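Local coordinates for protein aldose-aldose oxidoreductase (Caulobacter crescentus, PDB 5A04) that probably oxidises one aldose sugar while reducing another, with a bound NADP(H) cofactor carrying hydride between the two, at residues A[88-93]-A[118-123]; A[149-154]-A[257-262]; A[272-277]-A[281-286]. All coordinates share one frame; numbering follows the deposited sequence.

Contact 1: residues A[88-93]-A[118-123]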
loop_
_atom_site.group_PDB
_atom_site.type_symbol
_atom_site.label_atom_id
_atom_site.label_comp_id
_atom_site.label_asym_id
_atom_site.label_seq_id
_atom_site.Cartn_x
_atom_site.Cartn_y
_atom_site.Cartn_z
ATOM N N PRO A 88 6.732 29.019 -18.030
ATOM C CA PRO A 88 6.732 30.268 -18.803
ATOM C C PRO A 88 5.411 31.039 -18.726
ATOM O O PRO A 88 5.442 32.260 -18.679
ATOM C CB PRO A 88 7.017 29.805 -20.241
ATOM C CG PRO A 88 6.741 28.329 -20.253
ATOM C CD PRO A 88 7.063 27.856 -18.871
ATOM N N PHE A 89 4.271 30.363 -18.667
ATOM C CA PHE A 89 3.031 31.127 -18.580
ATOM C C PHE A 89 2.838 31.754 -17.202
ATOM O O PHE A 89 2.267 32.833 -17.089
ATOM C CB PHE A 89 1.823 30.252 -18.944
ATOM C CG PHE A 89 1.665 30.040 -20.419
ATOM C CD1 PHE A 89 1.376 31.111 -21.256
ATOM C CD2 PHE A 89 1.803 28.780 -20.968
ATOM C CE1 PHE A 89 1.217 30.931 -22.622
ATOM C CE2 PHE A 89 1.655 28.586 -22.346
ATOM C CZ PHE A 89 1.352 29.664 -23.169
ATOM N N THR A 90 3.328 31.097 -16.152
ATOM C CA THR A 90 3.281 31.682 -14.817
ATOM C C THR A 90 4.131 32.949 -14.765
ATOM O O THR A 90 3.690 33.972 -14.247
ATOM C CB THR A 90 3.753 30.672 -13.752
ATOM O OG1 THR A 90 2.765 29.626 -13.655
ATOM C CG2 THR A 90 3.907 31.332 -12.404
ATOM N N GLU A 91 5.339 32.884 -15.319
ATOM C CA GLU A 91 6.221 34.051 -15.324
ATOM C C GLU A 91 5.621 35.214 -16.115
ATOM O O GLU A 91 5.660 36.362 -15.669
ATOM C CB GLU A 91 7.590 33.668 -15.895
ATOM C CG GLU A 91 8.355 32.733 -14.980
ATOM C CD GLU A 91 9.596 32.129 -15.643
ATOM O OE1 GLU A 91 9.651 32.016 -16.891
ATOM O OE2 GLU A 91 10.504 31.731 -14.907
ATOM N N ARG A 92 5.059 34.910 -17.278
ATOM C CA ARG A 92 4.422 35.934 -18.100
ATOM C C ARG A 92 3.206 36.541 -17.397
ATOM O O ARG A 92 2.998 37.753 -17.444
ATOM C CB ARG A 92 4.032 35.349 -19.457
ATOM C CG ARG A 92 5.238 35.091 -20.366
ATOM C CD ARG A 92 4.836 34.318 -21.597
ATOM N NE ARG A 92 4.030 35.120 -22.516
ATOM C CZ ARG A 92 3.411 34.627 -23.588
ATOM N NH1 ARG A 92 3.472 33.326 -23.854
ATOM N NH2 ARG A 92 2.711 35.433 -24.388
ATOM N N ALA A 93 2.420 35.704 -16.732
ATOM C CA ALA A 93 1.288 36.207 -15.950
ATOM C C ALA A 93 1.761 37.155 -14.846
ATOM O O ALA A 93 1.195 38.232 -14.649
ATOM C CB ALA A 93 0.494 35.034 -15.351
ATOM N N ALA A 118 10.104 33.004 -7.521
ATOM C CA ALA A 118 10.846 34.262 -7.596
ATOM C C ALA A 118 10.128 35.292 -8.468
ATOM O O ALA A 118 10.139 36.485 -8.159
ATOM C CB ALA A 118 12.276 34.017 -8.131
ATOM N N ALA A 119 9.515 34.834 -9.560
ATOM C CA ALA A 119 8.849 35.749 -10.484
ATOM C C ALA A 119 7.621 36.361 -9.812
ATOM O O ALA A 119 7.367 37.571 -9.922
ATOM C CB ALA A 119 8.461 35.032 -11.781
ATOM N N CYS A 120 6.861 35.530 -9.107
ATOM C CA CYS A 120 5.651 36.024 -8.460
ATOM C C CYS A 120 5.997 36.952 -7.301
ATOM O O CYS A 120 5.326 37.971 -7.087
ATOM C CB CYS A 120 4.781 34.852 -8.004
ATOM S SG CYS A 120 4.085 34.007 -9.449
ATOM N N LYS A 121 7.069 36.617 -6.585
ATOM C CA LYS A 121 7.558 37.458 -5.496
ATOM C C LYS A 121 8.008 38.820 -6.014
ATOM O O LYS A 121 7.677 39.856 -5.430
ATOM C CB LYS A 121 8.710 36.776 -4.754
ATOM C CG LYS A 121 9.271 37.596 -3.586
ATOM C CD LYS A 121 10.344 36.814 -2.834
ATOM C CE LYS A 121 10.887 37.602 -1.646
ATOM N NZ LYS A 121 11.669 38.779 -2.110
ATOM N N LYS A 122 8.759 38.820 -7.108
ATOM C CA LYS A 122 9.218 40.067 -7.705
ATOM C C LYS A 122 8.037 40.961 -8.116
ATOM O O LYS A 122 8.083 42.183 -7.967
ATOM C CB LYS A 122 10.110 39.773 -8.909
ATOM C CG LYS A 122 10.630 41.027 -9.602
ATOM C CD LYS A 122 11.554 40.657 -10.744
ATOM C CE LYS A 122 12.087 41.895 -11.462
ATOM N NZ LYS A 122 12.936 41.504 -12.631
ATOM N N ALA A 123 6.970 40.331 -8.609
ATOM C CA ALA A 123 5.771 41.041 -9.050
ATOM C C ALA A 123 4.877 41.472 -7.896
ATOM O O ALA A 123 3.936 42.250 -8.097
ATOM C CB ALA A 123 4.965 40.162 -10.017
#
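Glu91 and Ala119 mark the closest backbone approach of two helical turns that run in broadly the same direction, their CA atoms 5.8 Å apart. Within each turn the usual helical bonds are kept, as from Arg92 N to Pro88 O in 88-93 and from Lys122 N to Ala118 O in 118-123. The backbones can come this near because the residue facing across is an alanine: Ala119 points its methyl toward the partner helix. CB of Ala119 rests 3.9 Å from CG of Glu91, so the acid takes part through its aliphatic stem. Its carboxylate is engaged along its own helix, where OE2 forms a salt bridge with Arg87.

The second pair lies deeper. With chi1 at -69°, Thr90 keeps OG1 beside the backbone N and swings CG2 to the far side. The two branches thereby divide the work: the methyl reaches across to Cys120, with CG2 4.0 Å from SG, and OG1 bonds to the carbonyl O of His86 one turn earlier. The buried hydroxyl is thus satisfied by its own helix, and the face offered to the thiol is apolar. The contact is small, 118 Å² in all, and rests on van der Waals touches between short groups.

The two helices are consecutive in the Rossmann-type fold: helix 86-95 leads from strand 76-79 to strand 99-102, and helix 110-123 from there to strand 127-129, each a beta-alpha-beta crossover. Thr90 also touches Met116 on helix 110-123, and beneath it lie Val79 of strand 76-79 and Val100 and Cys102 of strand 99-102, so its side chain helps fill the corner between the two helices and the sheet.

Contact 2: residues A[149-154]-A[257-262]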
loop_
_atom_site.group_PDB
_atom_site.type_symbol
_atom_site.label_atom_id
_atom_site.label_comp_id
_atom_site.label_asym_id
_atom_site.label_seq_id
_atom_site.Cartn_x
_atom_site.Cartn_y
_atom_site.Cartn_z
ATOM N N GLY A 149 -5.692 13.832 17.066
ATOM C CA GLY A 149 -5.130 12.707 17.793
ATOM C C GLY A 149 -6.006 11.465 17.852
ATOM O O GLY A 149 -5.750 10.569 18.651
ATOM N N ALA A 150 -7.032 11.399 17.008
ATOM C CA ALA A 150 -7.956 10.267 17.015
ATOM C C ALA A 150 -7.274 8.939 16.673
ATOM O O ALA A 150 -7.783 7.879 17.034
ATOM C CB ALA A 150 -9.104 10.516 16.052
ATOM N N LEU A 151 -6.147 9.001 15.961
ATOM C CA LEU A 151 -5.442 7.787 15.551
ATOM C C LEU A 151 -4.248 7.517 16.444
ATOM O O LEU A 151 -3.634 6.451 16.365
ATOM C CB LEU A 151 -4.942 7.883 14.102
ATOM C CG LEU A 151 -5.880 8.314 12.978
ATOM C CD1 LEU A 151 -5.158 8.181 11.621
ATOM C CD2 LEU A 151 -7.131 7.473 12.992
ATOM N N GLY A 152 -3.919 8.494 17.277
ATOM C CA GLY A 152 -2.629 8.523 17.935
ATOM C C GLY A 152 -1.604 8.990 16.914
ATOM O O GLY A 152 -1.977 9.490 15.858
ATOM N N PRO A 153 -0.311 8.839 17.227
ATOM C CA PRO A 153 0.734 9.252 16.276
ATOM C C PRO A 153 0.577 8.520 14.950
ATOM O O PRO A 153 0.315 7.318 14.969
ATOM C CB PRO A 153 2.040 8.831 16.974
ATOM C CG PRO A 153 1.689 8.707 18.413
ATOM C CD PRO A 153 0.251 8.274 18.464
ATOM N N VAL A 154 0.724 9.214 13.824
ATOM C CA VAL A 154 0.659 8.514 12.546
ATOM C C VAL A 154 1.810 7.515 12.429
ATOM O O VAL A 154 2.965 7.886 12.598
ATOM C CB VAL A 154 0.726 9.471 11.357
ATOM C CG1 VAL A 154 0.814 8.671 10.051
ATOM C CG2 VAL A 154 -0.494 10.389 11.357
ATOM N N GLY A 257 -6.197 3.557 15.818
ATOM C CA GLY A 257 -7.103 3.231 14.734
ATOM C C GLY A 257 -6.686 3.818 13.401
ATOM O O GLY A 257 -5.545 4.246 13.230
ATOM N N TRP A 258 -7.607 3.833 12.446
ATOM C CA TRP A 258 -7.245 4.266 11.107
ATOM C C TRP A 258 -8.434 4.878 10.373
ATOM O O TRP A 258 -9.594 4.692 10.763
ATOM C CB TRP A 258 -6.646 3.089 10.299
ATOM C CG TRP A 258 -7.469 1.804 10.242
ATOM C CD1 TRP A 258 -7.244 0.654 10.952
ATOM C CD2 TRP A 258 -8.599 1.529 9.394
ATOM N NE1 TRP A 258 -8.177 -0.302 10.621
ATOM C CE2 TRP A 258 -9.015 0.208 9.663
ATOM C CE3 TRP A 258 -9.301 2.277 8.440
ATOM C CZ2 TRP A 258 -10.109 -0.378 9.022
ATOM C CZ3 TRP A 258 -10.383 1.695 7.804
ATOM C CH2 TRP A 258 -10.780 0.381 8.101
ATOM N N VAL A 259 -8.138 5.645 9.330
ATOM C CA VAL A 259 -9.191 6.184 8.481
ATOM C C VAL A 259 -8.739 6.084 7.029
ATOM O O VAL A 259 -7.560 6.272 6.711
ATOM C CB VAL A 259 -9.557 7.658 8.857
ATOM C CG1 VAL A 259 -8.350 8.548 8.883
ATOM C CG2 VAL A 259 -10.610 8.217 7.911
ATOM N N GLU A 260 -9.672 5.749 6.150
ATOM C CA GLU A 260 -9.337 5.637 4.738
ATOM C C GLU A 260 -10.404 6.293 3.883
ATOM O O GLU A 260 -11.555 6.431 4.312
ATOM C CB GLU A 260 -9.182 4.171 4.333
ATOM C CG GLU A 260 -10.498 3.380 4.329
ATOM C CD GLU A 260 -10.293 1.903 4.006
ATOM O OE1 GLU A 260 -9.123 1.456 3.867
ATOM O OE2 GLU A 260 -11.310 1.183 3.898
ATOM N N ILE A 261 -10.010 6.696 2.681
ATOM C CA ILE A 261 -10.936 7.224 1.682
ATOM C C ILE A 261 -10.655 6.504 0.381
ATOM O O ILE A 261 -9.492 6.376 -0.027
ATOM C CB ILE A 261 -10.787 8.755 1.468
ATOM C CG1 ILE A 261 -10.512 9.470 2.787
ATOM C CG2 ILE A 261 -12.044 9.335 0.786
ATOM C CD1 ILE A 261 -10.308 10.983 2.625
ATOM N N ASP A 262 -11.711 6.015 -0.263
ATOM C CA ASP A 262 -11.585 5.301 -1.533
ATOM C C ASP A 262 -12.913 5.389 -2.292
ATOM O O ASP A 262 -13.888 4.757 -1.892
ATOM C CB ASP A 262 -11.194 3.842 -1.273
ATOM C CG ASP A 262 -10.922 3.057 -2.543
ATOM O OD1 ASP A 262 -10.990 3.618 -3.662
ATOM O OD2 ASP A 262 -10.624 1.850 -2.411
#
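Leu151 reaches Gly257 with CG beside its own backbone N (chi1 -50°) and CD1 extended away from CA (chi2 -174°), a combination that aims its two methyls at different parts of the strand. CD2 settles over the flat face of the peptide joining Gly257 to Trp258, 3.6 Å from Gly257 O and 3.7 Å from Trp258 N. CD1 goes further along and meets CG1 of Val259 at 4.2 Å, methyl to methyl. The backbone angles of Gly257 are such that a CB would collide with the preceding carbonyl O.

The setting is the C-terminal alpha/beta domain. Helix 137-147 ends in a Schellman motif with Gly149 at positive phi, and the chain then turns, Gly152 N bonding to Gly149 O at 3.1 Å, before it enters strand 156-162 of the large mixed sheet. Leu151 projects from this turn onto strand 257-261 of the same sheet. Lys256, just ahead of that strand, is held twice: its backbone bonds to that of Leu151 and its NZ to Gly149 O. Val146 of the helix and Leu276 beyond the neighbouring strand also pack on the leucine.

Contact 3: residues A[272-277]-A[281-286]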
loop_
_atom_site.group_PDB
_atom_site.type_symbol
_atom_site.label_atom_id
_atom_site.label_comp_id
_atom_site.label_asym_id
_atom_site.label_seq_id
_atom_site.Cartn_x
_atom_site.Cartn_y
_atom_site.Cartn_z
ATOM N N MET A 272 -15.580 7.471 2.795
ATOM C CA MET A 272 -14.647 7.302 3.911
ATOM C C MET A 272 -15.102 6.202 4.872
ATOM O O MET A 272 -16.288 6.071 5.168
ATOM C CB MET A 272 -14.474 8.630 4.659
ATOM C CG MET A 272 -13.824 8.510 6.046
ATOM S SD MET A 272 -13.608 10.128 6.850
ATOM C CE MET A 272 -12.290 10.816 5.881
ATOM N N ARG A 273 -14.153 5.394 5.335
ATOM C CA ARG A 273 -14.425 4.378 6.350
ATOM C C ARG A 273 -13.405 4.567 7.466
ATOM O O ARG A 273 -12.249 4.905 7.197
ATOM C CB ARG A 273 -14.334 2.978 5.728
ATOM C CG ARG A 273 -14.649 1.818 6.652
ATOM C CD ARG A 273 -14.762 0.528 5.838
ATOM N NE ARG A 273 -13.476 0.096 5.286
ATOM C CZ ARG A 273 -12.958 -1.114 5.467
ATOM N NH1 ARG A 273 -13.612 -2.018 6.189
ATOM N NH2 ARG A 273 -11.782 -1.425 4.932
ATOM N N ALA A 274 -13.807 4.386 8.718
ATOM C CA ALA A 274 -12.843 4.561 9.802
ATOM C C ALA A 274 -13.013 3.495 10.867
ATOM O O ALA A 274 -14.100 2.949 11.058
ATOM C CB ALA A 274 -12.972 5.939 10.417
ATOM N N GLN A 275 -11.923 3.212 11.562
ATOM C CA GLN A 275 -11.927 2.247 12.650
ATOM C C GLN A 275 -11.285 2.956 13.840
ATOM O O GLN A 275 -10.070 3.166 13.849
ATOM C CB GLN A 275 -11.172 0.979 12.232
ATOM C CG GLN A 275 -11.297 -0.209 13.172
ATOM C CD GLN A 275 -10.210 -0.226 14.211
ATOM O OE1 GLN A 275 -9.027 -0.397 13.892
ATOM N NE2 GLN A 275 -10.593 -0.026 15.463
ATOM N N LEU A 276 -12.092 3.366 14.822
ATOM C CA LEU A 276 -11.607 4.277 15.863
ATOM C C LEU A 276 -11.970 3.872 17.294
ATOM O O LEU A 276 -12.441 4.700 18.078
ATOM C CB LEU A 276 -12.141 5.687 15.616
ATOM C CG LEU A 276 -11.723 6.364 14.309
ATOM C CD1 LEU A 276 -12.507 7.645 14.089
ATOM C CD2 LEU A 276 -10.250 6.656 14.379
ATOM N N GLY A 277 -11.744 2.612 17.637
ATOM C CA GLY A 277 -12.004 2.149 18.988
ATOM C C GLY A 277 -13.213 1.245 19.003
ATOM O O GLY A 277 -13.501 0.573 19.996
ATOM N N ALA A 281 -16.415 1.474 10.236
ATOM C CA ALA A 281 -17.733 1.947 9.855
ATOM C C ALA A 281 -17.598 3.073 8.849
ATOM O O ALA A 281 -16.604 3.798 8.878
ATOM C CB ALA A 281 -18.500 2.416 11.079
ATOM N N PRO A 282 -18.593 3.221 7.958
ATOM C CA PRO A 282 -18.647 4.409 7.098
ATOM C C PRO A 282 -18.682 5.653 7.956
ATOM O O PRO A 282 -19.282 5.640 9.031
ATOM C CB PRO A 282 -19.962 4.246 6.325
ATOM C CG PRO A 282 -20.327 2.813 6.452
ATOM C CD PRO A 282 -19.746 2.327 7.748
ATOM N N ARG A 283 -18.043 6.720 7.497
ATOM C CA ARG A 283 -18.070 7.977 8.222
ATOM C C ARG A 283 -18.402 9.110 7.257
ATOM O O ARG A 283 -17.763 9.247 6.213
ATOM C CB ARG A 283 -16.724 8.225 8.907
ATOM C CG ARG A 283 -16.662 9.501 9.697
ATOM C CD ARG A 283 -15.277 9.710 10.265
ATOM N NE ARG A 283 -15.167 11.000 10.937
ATOM C CZ ARG A 283 -15.196 11.160 12.254
ATOM N NH1 ARG A 283 -15.331 10.101 13.047
ATOM N NH2 ARG A 283 -15.082 12.377 12.776
ATOM N N GLU A 284 -19.409 9.907 7.598
ATOM C CA GLU A 284 -19.750 11.084 6.804
ATOM C C GLU A 284 -18.983 12.307 7.275
ATOM O O GLU A 284 -19.019 12.647 8.447
ATOM C CB GLU A 284 -21.248 11.369 6.876
ATOM C CG GLU A 284 -22.038 10.720 5.772
ATOM C CD GLU A 284 -21.661 11.256 4.406
ATOM O OE1 GLU A 284 -21.675 12.495 4.208
ATOM O OE2 GLU A 284 -21.354 10.434 3.527
ATOM N N PRO A 285 -18.285 12.986 6.356
ATOM C CA PRO A 285 -17.513 14.155 6.781
ATOM C C PRO A 285 -18.416 15.342 7.100
ATOM O O PRO A 285 -19.534 15.403 6.596
ATOM C CB PRO A 285 -16.638 14.456 5.560
ATOM C CG PRO A 285 -17.481 13.985 4.397
ATOM C CD PRO A 285 -18.181 12.736 4.907
ATOM N N ALA A 286 -17.931 16.271 7.912
ATOM C CA ALA A 286 -18.642 17.524 8.114
ATOM C C ALA A 286 -18.853 18.190 6.757
ATOM O O ALA A 286 -17.930 18.237 5.939
ATOM C CB ALA A 286 -17.875 18.430 9.046
HETATM O O HOH W 1 -18.015 8.719 3.447
#
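The flat guanidinium of Arg283 is approached at a slant by two apolar partners, Met272 SD and Leu276 CD1, the latter 3.9 Å from Arg283 NH1. Its charge is met from helix 137-147, where Glu141 forms a salt bridge with NH2. The frame for this cluster is a beta hairpin, strands 272-275 and 280-282, at the margin of the domain's mixed sheet.

Met272 and Arg283 lie side by side and point the same way. Both have CG anti to the backbone N (chi1 165° in Met272), which runs the thioether along the arginine's extended stem until SD is 3.8 Å from CD of Arg283. The Leu276 side chain crosses that of Arg283 at about a right angle, touching it at the guanidinium end. Were Met272 replaced by an alanine, the arginine's methylenes would probably lose their neighbour and the guanidinium be freer to swing, with Glu141 as a remaining anchor.

Ala274 and Ala281 make the hydrogen-bonded antiparallel pair, linked both ways, with Ala274 N 2.9 Å from Ala281 O. Arg273 and Pro282 form the non-hydrogen-bonded pair next to it, a place where proline's missing N-H costs nothing; the Arg273 head turns away to Glu260 and to Asp262 of the second subunit. Met272 O receives Arg283 N at 3.0 Å, the donor lying 42° above the carbonyl plane, and also a CA-H contact from Pro282. Beyond this bond a single water spans the strands, accepting from Met272 N at 2.8 Å and donating to Arg283 O at 2.8 Å.

In the fold
Followed from the N terminus, the three contacts come in series; none encloses or crosses another. Contact 1 closes a short loop of 24 residues within the NAD-binding Rossmann part, joining two consecutive helices. Contact 2 closes one of 102 residues, bringing strand 257-261 back to the turn before strand 156-162. Contact 3 closes the shortest loop, of three residues, in a hairpin at the margin of the same sheet. Contacts 2 and 3 touch: Glu260 OE2 meets Arg273 NE in a 2.8 Å salt bridge, and Trp258 O is probably hydrogen-bonded to Gln275 N. Contact 1 lies on the opposite side of the chain's centre from both, about 39 Å from contact 2 between centres.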